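Local coordinates for protein phenolic acid decarboxylase (Sedimentibacter hydroxybenzoicus, PDB 7AE5) that catalyses the reversible, non-oxidative decarboxylation of 4-hydroxybenzoate and 3,4-dihydroxybenzoate under anaerobic conditions, as an oxygen-sensitive member of the UbiD family that uses prenylated FMN, at residues L8-Q20 against V64-M77. Numbering follows the deposited sequence.
Sequences LREFLEVLEQEGQ and VTNVHGSWQNHALM
The ring of Phe-11 enters the angle between Val-67 and helix 71-77: CG of Leu-15, from its own helix, lies on one face, offset toward the rim, while Val-67 CG1 and the carbonyl O of Asn-73 meet the edge near the ring plane. With CG anti to the backbone N (chi1 -176°), the ring reaches across so that CZ comes 3.5 Å from Asn-73 O and CE1 stands 4.0 Å from Leu-76 CB. This is helix-on-helix and helix-on-sheet packing in the UbiD N-terminal domain: helices 8-17 and 71-77 run at 128° to each other, their axes 10.6 Å apart. The first turns of helix 8-17 also cover strand 62-65 of a mixed sheet, where Leu-12 CD2 reaches tip to tip toward Val-64 CG2 at 3.8 Å, with Phe-52 of the neighbouring strand touching both residues. Farther along, Leu-15 CD2 packs on Leu-76 CD1 at 3.6 Å, and the CB and CG of Glu-18 lie against the same leucine's methyls.

After the Schellman turn at Gly-19, Gln-20 folds back, its chain bent at chi2, and NE2 donates to Asn-73 OD1 at 3.0 Å, with OD1 lying close to the amide plane of Gln-20. Asn-73 ND2 in turn donates to Val-67 O from well above that carbonyl's plane, tying the loop to the helix. An alanine in place of Asn-73 would remove both side-chain bonds and is likely to leave Val-67 O and Gln-20 NE2 without these mates, opening a gap beside Leu-15 CD2. The start of helix 71-77 is N-capped by Ser-70, whose OG also bonds to Gln-48 O and accepts the backbone N of Asn-73 at 3.1 Å along a nearly straight N-H...O line of 170°.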
ATOM      1  N   LEU C   8      33.404  43.602  -2.380  1.00 65.38           N
ATOM      2  CA  LEU C   8      32.023  43.685  -2.840  1.00 63.48           C
ATOM      3  C   LEU C   8      31.824  44.797  -3.860  1.00 64.65           C
ATOM      4  O   LEU C   8      31.004  44.654  -4.775  1.00 64.07           O
ATOM      5  CB  LEU C   8      31.090  43.890  -1.644  1.00 61.64           C
ATOM      6  CG  LEU C   8      29.627  44.241  -1.926  1.00 60.00           C
ATOM      7  CD1 LEU C   8      28.837  42.993  -2.282  1.00 58.22           C
ATOM      8  CD2 LEU C   8      29.008  44.950  -0.731  1.00 59.39           C
ATOM      9  N   ARG C   9      32.568  45.900  -3.729  1.00 60.31           N
ATOM     10  CA  ARG C   9      32.372  47.043  -4.619  1.00 61.82           C
ATOM     11  C   ARG C   9      32.727  46.696  -6.058  1.00 63.26           C
ATOM     12  O   ARG C   9      32.049  47.138  -6.993  1.00 63.72           O
ATOM     13  CB  ARG C   9      33.202  48.229  -4.133  1.00 64.03           C
ATOM     14  CG  ARG C   9      32.917  48.606  -2.698  1.00 63.18           C
ATOM     15  CD  ARG C   9      33.637  49.874  -2.294  1.00 65.72           C
ATOM     16  NE  ARG C   9      33.309  50.259  -0.927  1.00 65.28           N
ATOM     17  CZ  ARG C   9      33.505  51.469  -0.423  1.00 67.25           C
ATOM     18  NH1 ARG C   9      34.031  52.443  -1.148  1.00 69.75           N
ATOM     19  NH2 ARG C   9      33.165  51.708   0.841  1.00 67.02           N
ATOM     20  N   GLU C  10      33.794  45.920  -6.257  1.00 74.68           N
ATOM     21  CA  GLU C  10      34.114  45.447  -7.599  1.00 76.34           C
ATOM     22  C   GLU C  10      32.981  44.600  -8.161  1.00 74.65           C
ATOM     23  O   GLU C  10      32.615  44.735  -9.334  1.00 75.82           O
ATOM     24  CB  GLU C  10      35.420  44.654  -7.583  1.00 78.01           C
ATOM     25  CG  GLU C  10      36.674  45.514  -7.571  1.00 80.85           C
ATOM     26  CD  GLU C  10      37.931  44.706  -7.303  1.00 82.46           C
ATOM     27  OE1 GLU C  10      37.897  43.472  -7.495  1.00 82.02           O
ATOM     28  OE2 GLU C  10      38.951  45.306  -6.901  1.00 84.49           O
ATOM     29  N   PHE C  11      32.401  43.730  -7.330  1.00 61.58           N
ATOM     30  CA  PHE C  11      31.287  42.902  -7.781  1.00 59.86           C
ATOM     31  C   PHE C  11      30.046  43.743  -8.050  1.00 59.00           C
ATOM     32  O   PHE C  11      29.307  43.478  -9.005  1.00 59.09           O
ATOM     33  CB  PHE C  11      30.989  41.819  -6.745  1.00 57.58           C
ATOM     34  CG  PHE C  11      29.909  40.865  -7.164  1.00 55.98           C
ATOM     35  CD1 PHE C  11      30.040  40.112  -8.319  1.00 57.31           C
ATOM     36  CD2 PHE C  11      28.762  40.718  -6.402  1.00 53.46           C
ATOM     37  CE1 PHE C  11      29.049  39.233  -8.707  1.00 56.11           C
ATOM     38  CE2 PHE C  11      27.768  39.838  -6.784  1.00 52.17           C
ATOM     39  CZ  PHE C  11      27.911  39.095  -7.938  1.00 53.48           C
ATOM     40  N   LEU C  12      29.804  44.760  -7.220  1.00 58.51           N
ATOM     41  CA  LEU C  12      28.621  45.596  -7.397  1.00 58.04           C
ATOM     42  C   LEU C  12      28.667  46.341  -8.726  1.00 60.59           C
ATOM     43  O   LEU C  12      27.654  46.431  -9.431  1.00 60.57           O
ATOM     44  CB  LEU C  12      28.501  46.579  -6.233  1.00 57.69           C
ATOM     45  CG  LEU C  12      27.924  46.041  -4.921  1.00 55.21           C
ATOM     46  CD1 LEU C  12      27.695  47.172  -3.928  1.00 55.53           C
ATOM     47  CD2 LEU C  12      26.640  45.261  -5.162  1.00 53.19           C
ATOM     48  N   GLU C  13      29.834  46.877  -9.087  1.00 63.59           N
ATOM     49  CA  GLU C  13      29.945  47.617 -10.340  1.00 66.48           C
ATOM     50  C   GLU C  13      29.821  46.689 -11.542  1.00 67.26           C
ATOM     51  O   GLU C  13      29.251  47.072 -12.571  1.00 68.89           O
ATOM     52  CB  GLU C  13      31.268  48.383 -10.384  1.00 69.19           C
ATOM     53  N   VAL C  14      30.352  45.471 -11.435  1.00 66.02           N
ATOM     54  CA  VAL C  14      30.139  44.477 -12.483  1.00 66.75           C
ATOM     55  C   VAL C  14      28.653  44.173 -12.623  1.00 64.85           C
ATOM     56  O   VAL C  14      28.127  44.069 -13.739  1.00 66.35           O
ATOM     57  CB  VAL C  14      30.957  43.206 -12.189  1.00 66.39           C
ATOM     58  CG1 VAL C  14      30.472  42.045 -13.044  1.00 66.61           C
ATOM     59  CG2 VAL C  14      32.435  43.467 -12.426  1.00 69.25           C
ATOM     60  N   LEU C  15      27.953  44.044 -11.493  1.00 62.51           N
ATOM     61  CA  LEU C  15      26.514  43.798 -11.526  1.00 61.43           C
ATOM     62  C   LEU C  15      25.779  44.934 -12.226  1.00 61.69           C
ATOM     63  O   LEU C  15      24.923  44.698 -13.087  1.00 62.32           O
ATOM     64  CB  LEU C  15      25.979  43.617 -10.104  1.00 57.96           C
ATOM     65  CG  LEU C  15      26.251  42.311  -9.355  1.00 55.22           C
ATOM     66  CD1 LEU C  15      25.600  42.359  -7.982  1.00 52.53           C
ATOM     67  CD2 LEU C  15      25.749  41.113 -10.140  1.00 56.29           C
ATOM     68  N   GLU C  16      26.102  46.179 -11.865  1.00 69.06           N
ATOM     69  CA  GLU C  16      25.430  47.322 -12.475  1.00 70.85           C
ATOM     70  C   GLU C  16      25.751  47.427 -13.961  1.00 74.15           C
ATOM     71  O   GLU C  16      24.891  47.815 -14.761  1.00 75.68           O
ATOM     72  CB  GLU C  16      25.821  48.611 -11.753  1.00 71.53           C
ATOM     73  CG  GLU C  16      25.106  49.847 -12.275  1.00 73.84           C
ATOM     74  CD  GLU C  16      25.342  51.071 -11.412  1.00 74.53           C
ATOM     75  OE1 GLU C  16      26.484  51.259 -10.941  1.00 74.92           O
ATOM     76  OE2 GLU C  16      24.385  51.846 -11.204  1.00 74.96           O
ATOM     77  N   GLN C  17      26.982  47.084 -14.349  1.00 85.09           N
ATOM     78  CA  GLN C  17      27.353  47.141 -15.759  1.00 88.67           C
ATOM     79  C   GLN C  17      26.562  46.132 -16.580  1.00 88.68           C
ATOM     80  O   GLN C  17      26.166  46.420 -17.716  1.00 91.52           O
ATOM     81  CB  GLN C  17      28.854  46.900 -15.915  1.00 90.36           C
ATOM     82  CG  GLN C  17      29.675  48.167 -16.078  1.00 93.24           C
ATOM     83  CD  GLN C  17      31.166  47.902 -16.006  1.00 94.61           C
ATOM     84  OE1 GLN C  17      31.599  46.756 -15.883  1.00 93.62           O
ATOM     85  NE2 GLN C  17      31.961  48.965 -16.084  1.00 97.18           N
ATOM     86  N   GLU C  18      26.319  44.946 -16.024  1.00 79.14           N
ATOM     87  CA  GLU C  18      25.559  43.908 -16.708  1.00 79.10           C
ATOM     88  C   GLU C  18      24.053  44.087 -16.572  1.00 77.57           C
ATOM     89  O   GLU C  18      23.299  43.240 -17.061  1.00 77.41           O
ATOM     90  CB  GLU C  18      25.963  42.528 -16.179  1.00 77.25           C
ATOM     91  CG  GLU C  18      27.438  42.204 -16.357  1.00 79.51           C
ATOM     92  CD  GLU C  18      27.796  41.860 -17.789  1.00 82.89           C
ATOM     93  OE1 GLU C  18      28.977  42.030 -18.163  1.00 85.49           O
ATOM     94  OE2 GLU C  18      26.901  41.420 -18.539  1.00 83.49           O
ATOM     95  N   GLY C  19      23.599  45.159 -15.926  1.00 67.96           N
ATOM     96  CA  GLY C  19      22.178  45.378 -15.747  1.00 66.83           C
ATOM     97  C   GLY C  19      21.553  44.605 -14.612  1.00 62.95           C
ATOM     98  O   GLY C  19      20.344  44.353 -14.640  1.00 62.08           O
ATOM     99  N   GLN C  20      22.337  44.221 -13.605  1.00 60.87           N
ATOM    100  CA  GLN C  20      21.851  43.418 -12.491  1.00 58.88           C
ATOM    101  C   GLN C  20      21.895  44.180 -11.169  1.00 58.08           C
ATOM    102  O   GLN C  20      22.024  43.573 -10.102  1.00 57.76           O
ATOM    103  CB  GLN C  20      22.652  42.121 -12.386  1.00 59.72           C
ATOM    104  CG  GLN C  20      22.341  41.123 -13.484  1.00 60.14           C
ATOM    105  CD  GLN C  20      20.859  40.825 -13.590  1.00 58.74           C
ATOM    106  OE1 GLN C  20      20.248  41.026 -14.640  1.00 59.15           O
ATOM    107  NE2 GLN C  20      20.272  40.347 -12.500  1.00 57.25           N
ATOM    108  N   VAL C  64      22.796  47.505   0.494  1.00 50.36           N
ATOM    109  CA  VAL C  64      22.616  46.734  -0.728  1.00 49.87           C
ATOM    110  C   VAL C  64      22.057  45.365  -0.357  1.00 47.96           C
ATOM    111  O   VAL C  64      22.463  44.766   0.646  1.00 47.09           O
ATOM    112  CB  VAL C  64      23.932  46.614  -1.534  1.00 50.64           C
ATOM    113  CG1 VAL C  64      24.940  45.719  -0.826  1.00 49.79           C
ATOM    114  CG2 VAL C  64      23.653  46.111  -2.946  1.00 50.64           C
ATOM    115  N   THR C  65      21.098  44.886  -1.147  1.00 48.51           N
ATOM    116  CA  THR C  65      20.413  43.636  -0.851  1.00 46.83           C
ATOM    117  C   THR C  65      20.171  42.869  -2.144  1.00 46.45           C
ATOM    118  O   THR C  65      20.267  43.418  -3.244  1.00 47.59           O
ATOM    119  CB  THR C  65      19.087  43.879  -0.114  1.00 46.60           C
ATOM    120  OG1 THR C  65      18.605  42.646   0.434  1.00 45.04           O
ATOM    121  CG2 THR C  65      18.043  44.453  -1.061  1.00 47.47           C
ATOM    122  N   ASN C  66      19.851  41.580  -1.989  1.00 46.26           N
ATOM    123  CA  ASN C  66      19.630  40.666  -3.114  1.00 45.70           C
ATOM    124  C   ASN C  66      20.865  40.584  -4.009  1.00 46.42           C
ATOM    125  O   ASN C  66      20.764  40.483  -5.234  1.00 46.94           O
ATOM    126  CB  ASN C  66      18.393  41.061  -3.924  1.00 46.23           C
ATOM    127  CG  ASN C  66      17.748  39.874  -4.619  1.00 45.18           C
ATOM    128  OD1 ASN C  66      17.565  38.816  -4.019  1.00 43.71           O
ATOM    129  ND2 ASN C  66      17.406  40.045  -5.892  1.00 46.04           N
ATOM    130  N   VAL C  67      22.046  40.623  -3.387  1.00 43.19           N
ATOM    131  CA  VAL C  67      23.293  40.587  -4.144  1.00 44.13           C
ATOM    132  C   VAL C  67      23.460  39.241  -4.841  1.00 43.30           C
ATOM    133  O   VAL C  67      23.850  39.178  -6.013  1.00 44.16           O
ATOM    134  CB  VAL C  67      24.482  40.904  -3.219  1.00 44.62           C
ATOM    135  CG1 VAL C  67      25.801  40.663  -3.935  1.00 45.61           C
ATOM    136  CG2 VAL C  67      24.395  42.336  -2.713  1.00 45.72           C
ATOM    137  N   HIS C  68      23.163  38.149  -4.139  1.00 47.24           N
ATOM    138  CA  HIS C  68      23.254  36.802  -4.691  1.00 47.90           C
ATOM    139  C   HIS C  68      21.937  36.309  -5.283  1.00 47.27           C
ATOM    140  O   HIS C  68      21.855  35.147  -5.688  1.00 47.82           O
ATOM    141  CB  HIS C  68      23.706  35.813  -3.611  1.00 48.67           C
ATOM    142  CG  HIS C  68      25.160  35.904  -3.261  1.00 49.53           C
ATOM    143  ND1 HIS C  68      25.665  36.883  -2.434  1.00 49.23           N
ATOM    144  CD2 HIS C  68      26.211  35.123  -3.604  1.00 50.59           C
ATOM    145  CE1 HIS C  68      26.967  36.710  -2.293  1.00 49.98           C
ATOM    146  NE2 HIS C  68      27.323  35.648  -2.993  1.00 50.71           N
ATOM    147  N   GLY C  69      20.913  37.158  -5.353  1.00 40.94           N
ATOM    148  CA  GLY C  69      19.559  36.673  -5.556  1.00 40.23           C
ATOM    149  C   GLY C  69      19.079  36.414  -6.971  1.00 40.14           C
ATOM    150  O   GLY C  69      17.950  36.783  -7.310  1.00 39.45           O
ATOM    151  N   SER C  70      19.900  35.767  -7.794  1.00 41.55           N
ATOM    152  CA  SER C  70      19.497  35.364  -9.137  1.00 41.50           C
ATOM    153  C   SER C  70      20.626  34.554  -9.748  1.00 42.81           C
ATOM    154  O   SER C  70      21.789  34.688  -9.358  1.00 43.58           O
ATOM    155  CB  SER C  70      19.165  36.563 -10.034  1.00 41.89           C
ATOM    156  OG  SER C  70      20.330  37.296 -10.382  1.00 43.34           O
ATOM    157  N   TRP C  71      20.268  33.712 -10.720  1.00 36.90           N
ATOM    158  CA  TRP C  71      21.278  32.935 -11.422  1.00 37.37           C
ATOM    159  C   TRP C  71      22.163  33.804 -12.301  1.00 39.51           C
ATOM    160  O   TRP C  71      23.276  33.388 -12.640  1.00 40.21           O
ATOM    161  CB  TRP C  71      20.614  31.834 -12.248  1.00 37.08           C
ATOM    162  CG  TRP C  71      20.045  30.758 -11.385  1.00 37.05           C
ATOM    163  CD1 TRP C  71      18.736  30.389 -11.282  1.00 35.88           C
ATOM    164  CD2 TRP C  71      20.770  29.936 -10.462  1.00 38.16           C
ATOM    165  NE1 TRP C  71      18.606  29.368 -10.372  1.00 36.19           N
ATOM    166  CE2 TRP C  71      19.839  29.075  -9.851  1.00 37.67           C
ATOM    167  CE3 TRP C  71      22.118  29.839 -10.102  1.00 39.35           C
ATOM    168  CZ2 TRP C  71      20.212  28.128  -8.898  1.00 38.28           C
ATOM    169  CZ3 TRP C  71      22.487  28.899  -9.156  1.00 39.85           C
ATOM    170  CH2 TRP C  71      21.537  28.055  -8.567  1.00 39.15           C
ATOM    171  N   GLN C  72      21.700  34.997 -12.673  1.00 49.78           N
ATOM    172  CA  GLN C  72      22.574  35.946 -13.353  1.00 51.77           C
ATOM    173  C   GLN C  72      23.651  36.456 -12.405  1.00 51.93           C
ATOM    174  O   GLN C  72      24.841  36.452 -12.742  1.00 53.12           O
ATOM    175  CB  GLN C  72      21.756  37.109 -13.921  1.00 53.17           C
ATOM    176  CG  GLN C  72      21.006  36.792 -15.209  1.00 54.05           C
ATOM    177  CD  GLN C  72      19.874  35.801 -15.004  1.00 52.24           C
ATOM    178  OE1 GLN C  72      19.301  35.711 -13.918  1.00 50.63           O
ATOM    179  NE2 GLN C  72      19.544  35.055 -16.052  1.00 52.65           N
ATOM    180  N   ASN C  73      23.250  36.895 -11.209  1.00 45.10           N
ATOM    181  CA  ASN C  73      24.220  37.341 -10.213  1.00 45.21           C
ATOM    182  C   ASN C  73      25.134  36.197  -9.788  1.00 44.90           C
ATOM    183  O   ASN C  73      26.333  36.399  -9.565  1.00 45.62           O
ATOM    184  CB  ASN C  73      23.495  37.916  -8.997  1.00 44.27           C
ATOM    185  CG  ASN C  73      22.608  39.092  -9.349  1.00 45.21           C
ATOM    186  OD1 ASN C  73      22.339  39.352 -10.521  1.00 46.46           O
ATOM    187  ND2 ASN C  73      22.138  39.803  -8.331  1.00 44.87           N
ATOM    188  N   HIS C  74      24.576  34.991  -9.663  1.00 44.28           N
ATOM    189  CA  HIS C  74      25.379  33.822  -9.319  1.00 45.58           C
ATOM    190  C   HIS C  74      26.408  33.524 -10.401  1.00 46.48           C
ATOM    191  O   HIS C  74      27.564  33.206 -10.099  1.00 47.55           O
ATOM    192  CB  HIS C  74      24.463  32.617  -9.100  1.00 45.85           C
ATOM    193  CG  HIS C  74      25.113  31.474  -8.384  1.00 47.31           C
ATOM    194  ND1 HIS C  74      25.975  30.598  -9.006  1.00 48.47           N
ATOM    195  CD2 HIS C  74      25.011  31.054  -7.100  1.00 47.37           C
ATOM    196  CE1 HIS C  74      26.383  29.691  -8.136  1.00 48.62           C
ATOM    197  NE2 HIS C  74      25.812  29.945  -6.971  1.00 47.69           N
ATOM    198  N   ALA C  75      26.004  33.622 -11.671  1.00 49.94           N
ATOM    199  CA  ALA C  75      26.939  33.404 -12.769  1.00 50.62           C
ATOM    200  C   ALA C  75      28.071  34.421 -12.729  1.00 51.32           C
ATOM    201  O   ALA C  75      29.249  34.062 -12.838  1.00 52.37           O
ATOM    202  CB  ALA C  75      26.201  33.472 -14.107  1.00 50.37           C
ATOM    203  N   LEU C  76      27.730  35.702 -12.568  1.00 45.94           N
ATOM    204  CA  LEU C  76      28.755  36.735 -12.486  1.00 47.85           C
ATOM    205  C   LEU C  76      29.639  36.551 -11.263  1.00 47.34           C
ATOM    206  O   LEU C  76      30.819  36.921 -11.290  1.00 49.08           O
ATOM    207  CB  LEU C  76      28.106  38.119 -12.469  1.00 48.49           C
ATOM    208  CG  LEU C  76      27.284  38.490 -13.702  1.00 49.52           C
ATOM    209  CD1 LEU C  76      26.446  39.727 -13.429  1.00 49.77           C
ATOM    210  CD2 LEU C  76      28.188  38.708 -14.904  1.00 52.12           C
ATOM    211  N   MET C  77      29.089  35.988 -10.183  1.00 49.73           N
ATOM    212  CA  MET C  77      29.893  35.731  -8.993  1.00 49.54           C
ATOM    213  C   MET C  77      31.089  34.851  -9.326  1.00 50.69           C
ATOM    214  O   MET C  77      32.206  35.107  -8.866  1.00 51.53           O
ATOM    215  CB  MET C  77      29.032  35.086  -7.906  1.00 49.34           C
ATOM    216  CG  MET C  77      29.826  34.448  -6.776  1.00 49.86           C
ATOM    217  SD  MET C  77      28.792  33.619  -5.552  1.00 49.44           S
ATOM    218  CE  MET C  77      28.626  31.994  -6.288  1.00 50.49           C
TER